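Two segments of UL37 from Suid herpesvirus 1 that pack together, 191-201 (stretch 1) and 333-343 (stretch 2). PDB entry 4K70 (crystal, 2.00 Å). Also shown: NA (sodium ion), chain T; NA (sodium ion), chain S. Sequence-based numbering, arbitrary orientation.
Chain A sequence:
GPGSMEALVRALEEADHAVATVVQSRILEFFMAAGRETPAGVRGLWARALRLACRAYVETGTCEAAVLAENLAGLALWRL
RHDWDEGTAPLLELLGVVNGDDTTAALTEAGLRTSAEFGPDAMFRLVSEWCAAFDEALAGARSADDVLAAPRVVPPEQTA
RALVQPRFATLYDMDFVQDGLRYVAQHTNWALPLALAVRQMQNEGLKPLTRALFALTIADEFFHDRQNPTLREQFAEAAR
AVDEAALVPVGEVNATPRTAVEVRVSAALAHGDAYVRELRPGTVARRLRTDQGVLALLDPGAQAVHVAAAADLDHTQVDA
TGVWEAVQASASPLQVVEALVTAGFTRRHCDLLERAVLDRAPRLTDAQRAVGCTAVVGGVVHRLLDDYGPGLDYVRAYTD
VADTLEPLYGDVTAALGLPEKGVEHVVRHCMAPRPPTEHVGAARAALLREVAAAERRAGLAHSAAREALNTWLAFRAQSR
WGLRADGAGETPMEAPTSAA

Stretch 1 (191-201) ALPLALAVRQM
Stretch 2 333-343: PLQVVEALVTA

Two helices of one UL37 chain, far apart in sequence, pack here: 191-201 and 333-342, with Ala343 beyond the helix, at phi/psi -88/1. Their N-to-C directions run roughly the same way, 44° apart (signed crossing angle -44°), and the axes approach to 9.2 Å. The register is tightest toward the C-terminal ends, where the CA atoms of Ala197 and Val341 lie 6.4 Å apart and those of Gln200 and Thr342 6.8 Å. Phi/psi values are mostly near -60/-40, with Ala191 at -76/-22 and Leu340 at -68/-57, and i to i+4 bonds hold both helices, as in Ala197 N to Pro193 O at 3.0 Å and Val341 N to Val337 O at 3.0 Å. The contact buries 440 Å², with leucines and valines at its centre.

The rule of the interface is spacing by four. Leu192, Leu196 and Gln200 all send CA-to-CB toward the partner, and Val337 and Val341 answer from the other helix. Leu192 is t/p (chi1 173°, chi2 60°), which sets Leu192 CD1 3.8 Å from Leu334 CD1, while Leu192 CD2, also near that methyl, lies 4.0 Å from Val337 CG1. Leu334 starts sideways, but with its own t/p rotamer its end comes nearer the partner helix. Leu196 takes the other common leucine form, m/t (chi1 -70°, chi2 168°), and lays CD1 3.7 Å from Val337 CG1 and 3.6 Å from Glu338 CA, so it packs against backbone as well as side chain.

Both valines are t (chi1 180° and 175°). In Val341 this places CG1 in the closest part of the register, 3.6 Å from Leu196 CB, 3.7 Å from Ala197 N and 3.9 Å from Pro193 O. The small Ala197 side chain, pointing sideways, leaves its CB 4.2 Å from that same Val341 CG1. Pro193 flanks the valine pair, its CG 4.4 Å from Val337 CG1 and its CB 4.4 Å from Val341 CG2.

Gln200 and Thr342 meet near the C-terminal ends; Glu338 lies mid-helix at the exposed margin. Thr342, m at chi1 -60°, turns its hydroxyl back along its own helix, where OG1 donates to Glu338 O at 2.6 Å; a helical threonine can thus satisfy its hydroxyl without the partner. Glu338 extends t/t (172°, 164°) and remains exposed, while its CB lies 4.2 Å from Leu196 CD2. Gln200 folds m/m (chi1 -63°, chi2 -60°), bringing its amide beside Thr342 and a sodium ion; the orientation of that amide is uncertain.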

ATOM      1  N   ALA A 191      -3.596   4.969   8.566  1.00 25.20           N
ATOM      2  CA  ALA A 191      -4.530   5.823   9.295  1.00 24.69           C
ATOM      3  C   ALA A 191      -5.918   5.207   9.478  1.00 28.27           C
ATOM      4  O   ALA A 191      -6.673   5.616  10.369  1.00 28.23           O
ATOM      5  CB  ALA A 191      -4.640   7.177   8.613  1.00 23.46           C
ATOM      6  N   LEU A 192      -6.270   4.244   8.627  1.00 26.16           N
ATOM      7  CA  LEU A 192      -7.619   3.667   8.664  1.00 25.66           C
ATOM      8  C   LEU A 192      -7.969   3.026  10.028  1.00 22.97           C
ATOM      9  O   LEU A 192      -8.986   3.367  10.631  1.00 23.73           O
ATOM     10  CB  LEU A 192      -7.823   2.688   7.502  1.00 20.49           C
ATOM     11  CG  LEU A 192      -9.127   1.876   7.510  1.00 26.94           C
ATOM     12  CD1 LEU A 192     -10.339   2.794   7.462  1.00 21.38           C
ATOM     13  CD2 LEU A 192      -9.136   0.872   6.361  1.00 22.07           C
ATOM     14  N   PRO A 193      -7.121   2.113  10.526  1.00 22.20           N
ATOM     15  CA  PRO A 193      -7.360   1.482  11.836  1.00 24.10           C
ATOM     16  C   PRO A 193      -7.411   2.495  12.982  1.00 27.98           C
ATOM     17  O   PRO A 193      -8.129   2.293  13.963  1.00 22.73           O
ATOM     18  CB  PRO A 193      -6.130   0.592  12.031  1.00 27.85           C
ATOM     19  CG  PRO A 193      -5.611   0.337  10.672  1.00 28.31           C
ATOM     20  CD  PRO A 193      -5.977   1.519   9.820  1.00 22.89           C
ATOM     21  N   LEU A 194      -6.628   3.564  12.869  1.00 27.02           N
ATOM     22  CA  LEU A 194      -6.656   4.630  13.862  1.00 25.86           C
ATOM     23  C   LEU A 194      -7.998   5.356  13.825  1.00 24.88           C
ATOM     24  O   LEU A 194      -8.626   5.546  14.864  1.00 26.74           O
ATOM     25  CB  LEU A 194      -5.490   5.623  13.645  1.00 24.10           C
ATOM     26  CG  LEU A 194      -5.589   6.928  14.432  1.00 28.03           C
ATOM     27  CD1 LEU A 194      -5.677   6.653  15.920  1.00 27.19           C
ATOM     28  CD2 LEU A 194      -4.404   7.865  14.127  1.00 28.32           C
ATOM     29  N   ALA A 195      -8.422   5.777  12.632  1.00 25.69           N
ATOM     30  CA  ALA A 195      -9.726   6.426  12.456  1.00 27.11           C
ATOM     31  C   ALA A 195     -10.878   5.537  12.949  1.00 28.24           C
ATOM     32  O   ALA A 195     -11.812   6.005  13.612  1.00 27.25           O
ATOM     33  CB  ALA A 195      -9.947   6.793  10.988  1.00 24.90           C
ATOM     34  N   LEU A 196     -10.819   4.258  12.604  1.00 21.53           N
ATOM     35  CA  LEU A 196     -11.845   3.315  13.066  1.00 24.06           C
ATOM     36  C   LEU A 196     -11.879   3.194  14.591  1.00 28.15           C
ATOM     37  O   LEU A 196     -12.957   3.151  15.182  1.00 27.20           O
ATOM     38  CB  LEU A 196     -11.663   1.947  12.411  1.00 19.99           C
ATOM     39  CG  LEU A 196     -11.989   1.929  10.910  1.00 28.63           C
ATOM     40  CD1 LEU A 196     -11.518   0.650  10.230  1.00 25.02           C
ATOM     41  CD2 LEU A 196     -13.473   2.158  10.678  1.00 28.02           C
ATOM     42  N   ALA A 197     -10.710   3.147  15.235  1.00 22.57           N
ATOM     43  CA  ALA A 197     -10.693   3.040  16.690  1.00 22.82           C
ATOM     44  C   ALA A 197     -11.208   4.318  17.354  1.00 24.84           C
ATOM     45  O   ALA A 197     -11.911   4.275  18.369  1.00 26.11           O
ATOM     46  CB  ALA A 197      -9.289   2.682  17.203  1.00 24.83           C
ATOM     47  N   VAL A 198     -10.838   5.463  16.785  1.00 27.88           N
ATOM     48  CA  VAL A 198     -11.328   6.745  17.277  1.00 27.80           C
ATOM     49  C   VAL A 198     -12.848   6.803  17.240  1.00 26.64           C
ATOM     50  O   VAL A 198     -13.477   7.269  18.186  1.00 28.21           O
ATOM     51  CB  VAL A 198     -10.729   7.938  16.492  1.00 27.97           C
ATOM     52  CG1 VAL A 198     -11.306   9.258  16.998  1.00 30.90           C
ATOM     53  CG2 VAL A 198      -9.219   7.943  16.620  1.00 28.80           C
ATOM     54  N   ARG A 199     -13.448   6.320  16.156  1.00 25.91           N
ATOM     55  CA  ARG A 199     -14.900   6.312  16.087  1.00 30.46           C
ATOM     56  C   ARG A 199     -15.547   5.543  17.234  1.00 30.64           C
ATOM     57  O   ARG A 199     -16.582   5.964  17.751  1.00 32.91           O
ATOM     58  CB  ARG A 199     -15.382   5.806  14.732  1.00 31.26           C
ATOM     59  CG  ARG A 199     -15.122   6.833  13.658  1.00 37.83           C
ATOM     60  CD  ARG A 199     -15.997   6.664  12.438  1.00 44.43           C
ATOM     61  NE  ARG A 199     -15.809   7.808  11.548  1.00 49.27           N
ATOM     62  CZ  ARG A 199     -16.287   7.886  10.310  1.00 49.96           C
ATOM     63  NH1 ARG A 199     -16.987   6.877   9.805  1.00 51.99           N
ATOM     64  NH2 ARG A 199     -16.060   8.972   9.577  1.00 51.79           N
ATOM     65  N   GLN A 200     -14.934   4.432  17.644  1.00 31.81           N
ATOM     66  CA  GLN A 200     -15.451   3.646  18.769  1.00 26.97           C
ATOM     67  C   GLN A 200     -15.230   4.362  20.096  1.00 27.58           C
ATOM     68  O   GLN A 200     -16.101   4.367  20.960  1.00 28.92           O
ATOM     69  CB  GLN A 200     -14.791   2.264  18.820  1.00 29.54           C
ATOM     70  CG  GLN A 200     -15.080   1.388  17.604  1.00 31.85           C
ATOM     71  CD  GLN A 200     -16.558   1.113  17.433  1.00 35.25           C
ATOM     72  OE1 GLN A 200     -17.343   2.015  17.152  1.00 43.51           O
ATOM     73  NE2 GLN A 200     -16.948  -0.143  17.610  1.00 42.82           N
ATOM     74  N   MET A 201     -14.051   4.950  20.267  1.00 25.15           N
ATOM     75  CA  MET A 201     -13.769   5.712  21.475  1.00 29.43           C
ATOM     76  C   MET A 201     -14.777   6.850  21.669  1.00 32.52           C
ATOM     77  O   MET A 201     -15.130   7.197  22.793  1.00 30.23           O
ATOM     78  CB  MET A 201     -12.353   6.276  21.434  1.00 27.30           C
ATOM     79  CG  MET A 201     -11.992   7.128  22.639  1.00 31.70           C
ATOM     80  SD  MET A 201     -10.288   7.738  22.583  1.00 29.69           S
ATOM     81  CE  MET A 201     -10.352   8.904  21.216  1.00 28.29           C
ATOM     82  N   PRO A 333     -10.786  -4.247   1.549  1.00 22.54           N
ATOM     83  CA  PRO A 333      -9.990  -3.860   2.715  1.00 24.06           C
ATOM     84  C   PRO A 333     -10.808  -3.068   3.706  1.00 24.99           C
ATOM     85  O   PRO A 333     -10.683  -3.321   4.896  1.00 22.12           O
ATOM     86  CB  PRO A 333      -8.908  -2.956   2.122  1.00 25.36           C
ATOM     87  CG  PRO A 333      -8.807  -3.381   0.692  1.00 28.57           C
ATOM     88  CD  PRO A 333     -10.150  -3.857   0.276  1.00 23.50           C
ATOM     89  N   LEU A 334     -11.620  -2.119   3.246  1.00 18.25           N
ATOM     90  CA  LEU A 334     -12.351  -1.278   4.188  1.00 20.21           C
ATOM     91  C   LEU A 334     -13.304  -2.138   4.997  1.00 25.44           C
ATOM     92  O   LEU A 334     -13.366  -2.041   6.217  1.00 26.44           O
ATOM     93  CB  LEU A 334     -13.127  -0.163   3.479  1.00 22.23           C
ATOM     94  CG  LEU A 334     -14.047   0.622   4.421  1.00 26.61           C
ATOM     95  CD1 LEU A 334     -13.292   1.174   5.639  1.00 26.83           C
ATOM     96  CD2 LEU A 334     -14.763   1.743   3.693  1.00 30.30           C
ATOM     97  N   GLN A 335     -14.046  -2.991   4.305  1.00 24.21           N
ATOM     98  CA  GLN A 335     -15.030  -3.836   4.963  1.00 23.47           C
ATOM     99  C   GLN A 335     -14.423  -4.705   6.058  1.00 21.46           C
ATOM    100  O   GLN A 335     -14.943  -4.769   7.174  1.00 20.77           O
ATOM    101  CB  GLN A 335     -15.744  -4.704   3.924  1.00 23.45           C
ATOM    102  CG  GLN A 335     -16.632  -3.885   2.983  1.00 30.60           C
ATOM    103  CD  GLN A 335     -17.203  -4.707   1.834  1.00 35.08           C
ATOM    104  OE1 GLN A 335     -17.199  -5.933   1.871  1.00 29.46           O
ATOM    105  NE2 GLN A 335     -17.689  -4.026   0.801  1.00 38.12           N
ATOM    106  N   VAL A 336     -13.323  -5.376   5.747  1.00 19.75           N
ATOM    107  CA  VAL A 336     -12.780  -6.333   6.692  1.00 20.29           C
ATOM    108  C   VAL A 336     -12.108  -5.596   7.861  1.00 22.09           C
ATOM    109  O   VAL A 336     -12.283  -5.978   9.013  1.00 21.51           O
ATOM    110  CB  VAL A 336     -11.823  -7.362   6.020  1.00 20.66           C
ATOM    111  CG1 VAL A 336     -10.575  -6.674   5.469  1.00 22.72           C
ATOM    112  CG2 VAL A 336     -11.426  -8.465   7.027  1.00 20.39           C
ATOM    113  N   VAL A 337     -11.370  -4.525   7.570  1.00 19.18           N
ATOM    114  CA  VAL A 337     -10.729  -3.758   8.636  1.00 19.39           C
ATOM    115  C   VAL A 337     -11.756  -3.086   9.539  1.00 20.56           C
ATOM    116  O   VAL A 337     -11.572  -3.018  10.745  1.00 19.08           O
ATOM    117  CB  VAL A 337      -9.760  -2.707   8.077  1.00 21.06           C
ATOM    118  CG1 VAL A 337      -9.126  -1.936   9.224  1.00 19.45           C
ATOM    119  CG2 VAL A 337      -8.708  -3.386   7.223  1.00 19.83           C
ATOM    120  N   GLU A 338     -12.853  -2.605   8.963  1.00 20.37           N
ATOM    121  CA  GLU A 338     -13.920  -2.034   9.789  1.00 22.97           C
ATOM    122  C   GLU A 338     -14.541  -3.095  10.703  1.00 24.49           C
ATOM    123  O   GLU A 338     -14.875  -2.823  11.857  1.00 23.92           O
ATOM    124  CB  GLU A 338     -15.012  -1.392   8.921  1.00 25.88           C
ATOM    125  CG  GLU A 338     -16.230  -0.955   9.736  1.00 30.59           C
ATOM    126  CD  GLU A 338     -17.128   0.011   8.982  1.00 46.27           C
ATOM    127  OE1 GLU A 338     -16.845   0.280   7.795  1.00 48.30           O
ATOM    128  OE2 GLU A 338     -18.111   0.509   9.578  1.00 55.70           O
ATOM    129  N   ALA A 339     -14.690  -4.307  10.182  1.00 21.07           N
ATOM    130  CA  ALA A 339     -15.268  -5.393  10.959  1.00 22.86           C
ATOM    131  C   ALA A 339     -14.346  -5.743  12.112  1.00 24.84           C
ATOM    132  O   ALA A 339     -14.806  -5.958  13.240  1.00 23.81           O
ATOM    133  CB  ALA A 339     -15.495  -6.608  10.084  1.00 24.52           C
ATOM    134  N   LEU A 340     -13.047  -5.801  11.829  1.00 22.06           N
ATOM    135  CA  LEU A 340     -12.077  -6.214  12.845  1.00 21.15           C
ATOM    136  C   LEU A 340     -11.974  -5.192  13.958  1.00 21.40           C
ATOM    137  O   LEU A 340     -12.165  -5.514  15.120  1.00 23.28           O
ATOM    138  CB  LEU A 340     -10.705  -6.426  12.216  1.00 22.23           C
ATOM    139  CG  LEU A 340     -10.611  -7.663  11.325  1.00 24.00           C
ATOM    140  CD1 LEU A 340      -9.383  -7.585  10.430  1.00 19.23           C
ATOM    141  CD2 LEU A 340     -10.556  -8.911  12.198  1.00 19.37           C
ATOM    142  N   VAL A 341     -11.659  -3.954  13.595  1.00 21.65           N
ATOM    143  CA  VAL A 341     -11.383  -2.917  14.578  1.00 21.58           C
ATOM    144  C   VAL A 341     -12.611  -2.571  15.423  1.00 22.12           C
ATOM    145  O   VAL A 341     -12.505  -2.367  16.628  1.00 22.07           O
ATOM    146  CB  VAL A 341     -10.848  -1.635  13.885  1.00 21.92           C
ATOM    147  CG1 VAL A 341     -10.675  -0.524  14.902  1.00 21.08           C
ATOM    148  CG2 VAL A 341      -9.538  -1.944  13.139  1.00 20.19           C
ATOM    149  N   THR A 342     -13.770  -2.494  14.768  1.00 22.86           N
ATOM    150  CA  THR A 342     -15.041  -2.244  15.447  1.00 26.21           C
ATOM    151  C   THR A 342     -15.310  -3.278  16.543  1.00 24.63           C
ATOM    152  O   THR A 342     -15.869  -2.946  17.593  1.00 25.56           O
ATOM    153  CB  THR A 342     -16.230  -2.224  14.432  1.00 24.88           C
ATOM    154  OG1 THR A 342     -16.012  -1.188  13.472  1.00 32.10           O
ATOM    155  CG2 THR A 342     -17.534  -1.949  15.128  1.00 32.08           C
ATOM    156  N   ALA A 343     -14.887  -4.520  16.308  1.00 22.05           N
ATOM    157  CA  ALA A 343     -15.107  -5.601  17.272  1.00 25.17           C
ATOM    158  C   ALA A 343     -13.977  -5.695  18.296  1.00 23.93           C
ATOM    159  O   ALA A 343     -13.999  -6.563  19.173  1.00 25.75           O
ATOM    160  CB  ALA A 343     -15.283  -6.932  16.561  1.00 23.31           C
TER
HETATM  161 NA    NA T1018     -17.930  -1.155  19.341  1.00 47.21          NA
HETATM  162 NA    NA S1017     -15.282   9.304   7.377  1.00 54.62          NA
HETATM  163  O   HOH W   1     -19.852  -2.599  18.772  1.00 38.94           O